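Local coordinates for protein fatty acid amide hydrolase (Candida albicans, PDB 6KVR) that probably hydrolyses amides of monocarboxylic acids to the carboxylate and ammonium, at residues Glu439-Val442 / Thr443-Gln446. Numbering follows the deposited sequence.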
loop_
_atom_site.group_PDB
_atom_site.type_symbol
_atom_site.label_atom_id
_atom_site.label_comp_id
_atom_site.label_asym_id
_atom_site.label_seq_id
_atom_site.Cartn_x
_atom_site.Cartn_y
_atom_site.Cartn_z
ATOM N N GLU A 439 -9.795 -13.879 0.091
ATOM C CA GLU A 439 -9.784 -14.539 -1.215
ATOM C C GLU A 439 -10.002 -13.549 -2.357
ATOM O O GLU A 439 -9.378 -13.678 -3.421
ATOM C CB GLU A 439 -10.838 -15.645 -1.257
ATOM C CG GLU A 439 -10.421 -16.935 -0.536
ATOM C CD GLU A 439 -11.570 -17.910 -0.426
ATOM O OE1 GLU A 439 -12.590 -17.689 -1.117
ATOM O OE2 GLU A 439 -11.461 -18.889 0.343
ATOM N N LEU A 440 -10.877 -12.553 -2.168
ATOM C CA LEU A 440 -11.002 -11.511 -3.195
ATOM C C LEU A 440 -9.677 -10.765 -3.396
ATOM O O LEU A 440 -9.315 -10.430 -4.528
ATOM C CB LEU A 440 -12.110 -10.527 -2.836
ATOM C CG LEU A 440 -13.550 -11.024 -2.643
ATOM C CD1 LEU A 440 -14.419 -9.862 -2.177
ATOM C CD2 LEU A 440 -14.127 -11.689 -3.913
ATOM N N ASN A 441 -8.951 -10.493 -2.298
ATOM C CA ASN A 441 -7.630 -9.867 -2.366
ATOM C C ASN A 441 -6.656 -10.706 -3.190
ATOM O O ASN A 441 -5.822 -10.158 -3.923
ATOM C CB ASN A 441 -7.051 -9.686 -0.951
ATOM C CG ASN A 441 -7.776 -8.632 -0.137
ATOM O OD1 ASN A 441 -8.511 -7.789 -0.676
ATOM N ND2 ASN A 441 -7.570 -8.670 1.181
ATOM N N VAL A 442 -6.702 -12.033 -3.017
ATOM C CA VAL A 442 -5.826 -12.934 -3.768
ATOM C C VAL A 442 -6.113 -12.818 -5.259
ATOM O O VAL A 442 -5.194 -12.689 -6.076
ATOM C CB VAL A 442 -5.986 -14.388 -3.275
ATOM C CG1 VAL A 442 -5.344 -15.371 -4.266
ATOM C CG2 VAL A 442 -5.366 -14.573 -1.880
ATOM N N THR A 443 -7.397 -12.860 -5.630
ATOM C CA THR A 443 -7.796 -12.660 -7.024
ATOM C C THR A 443 -7.263 -11.339 -7.579
ATOM O O THR A 443 -6.749 -11.286 -8.702
ATOM C CB THR A 443 -9.320 -12.692 -7.129
ATOM O OG1 THR A 443 -9.800 -13.967 -6.696
ATOM C CG2 THR A 443 -9.750 -12.433 -8.541
ATOM N N ARG A 444 -7.401 -10.258 -6.806
ATOM C CA ARG A 444 -6.904 -8.950 -7.231
ATOM C C ARG A 444 -5.409 -8.995 -7.519
ATOM O O ARG A 444 -4.934 -8.429 -8.511
ATOM C CB ARG A 444 -7.197 -7.910 -6.148
ATOM C CG ARG A 444 -6.607 -6.539 -6.408
ATOM C CD ARG A 444 -6.555 -5.738 -5.118
ATOM N NE ARG A 444 -5.567 -6.306 -4.211
ATOM C CZ ARG A 444 -5.434 -6.005 -2.925
ATOM N NH1 ARG A 444 -6.207 -5.105 -2.336
ATOM N NH2 ARG A 444 -4.495 -6.622 -2.211
ATOM N N ASP A 445 -4.647 -9.637 -6.647
ATOM C CA ASP A 445 -3.208 -9.675 -6.847
ATOM C C ASP A 445 -2.850 -10.491 -8.082
ATOM O O ASP A 445 -1.925 -10.128 -8.823
ATOM C CB ASP A 445 -2.530 -10.217 -5.593
ATOM C CG ASP A 445 -2.589 -9.225 -4.435
ATOM O OD1 ASP A 445 -2.979 -8.045 -4.672
ATOM O OD2 ASP A 445 -2.222 -9.611 -3.299
ATOM N N GLN A 446 -3.589 -11.580 -8.340
ATOM C CA GLN A 446 -3.334 -12.374 -9.542
ATOM C C GLN A 446 -3.630 -11.579 -10.807
ATOM O O GLN A 446 -2.883 -11.668 -11.790
ATOM C CB GLN A 446 -4.156 -13.661 -9.514
ATOM C CG GLN A 446 -3.586 -14.698 -8.577
ATOM C CD GLN A 446 -4.580 -15.802 -8.275
ATOM O OE1 GLN A 446 -5.768 -15.664 -8.546
ATOM N NE2 GLN A 446 -4.091 -16.914 -7.733
#
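The side chain of Arg-444 leaves the helix with CG anti to the backbone N (chi1 174°) and bends at chi3 (69°), which lays its guanidinium alongside the amide of Asn-441, one turn back. The two planes are nearly parallel, 12° apart, and Asn-441 OD1 sits over one guanidinium face, off toward the rim and 3.9 Å from Arg-444 NH1. OD1 bonds instead to Ser-291 OG, while Arg-444 NH1 donates to Ser-291 O. At the guanidinium edge, Arg-444 NE and NH2 both grip Asp-445 OD1, each at 3.2 Å and from the same face of the carboxylate, a side-on salt bridge that should hold the arginine's rotation; the short Asp-445 side chain, next in sequence, puts one oxygen where two N-H groups converge. A long, many-donor arginine suits this spot, since NH2 also forms a salt bridge with Glu-290 OE2 of the second subunit; the short amide of Asn-441 likewise gives ND2 to Gly-288 O of that subunit. Helix 385-397 packs against small Thr-443 through Leu-387 and Thr-391, and against Arg-444 through Met-395. The arrangement is an i, i+3 amide-guanidinium stack on an alpha-helix, here built into the dimer interface of an amidase-family enzyme.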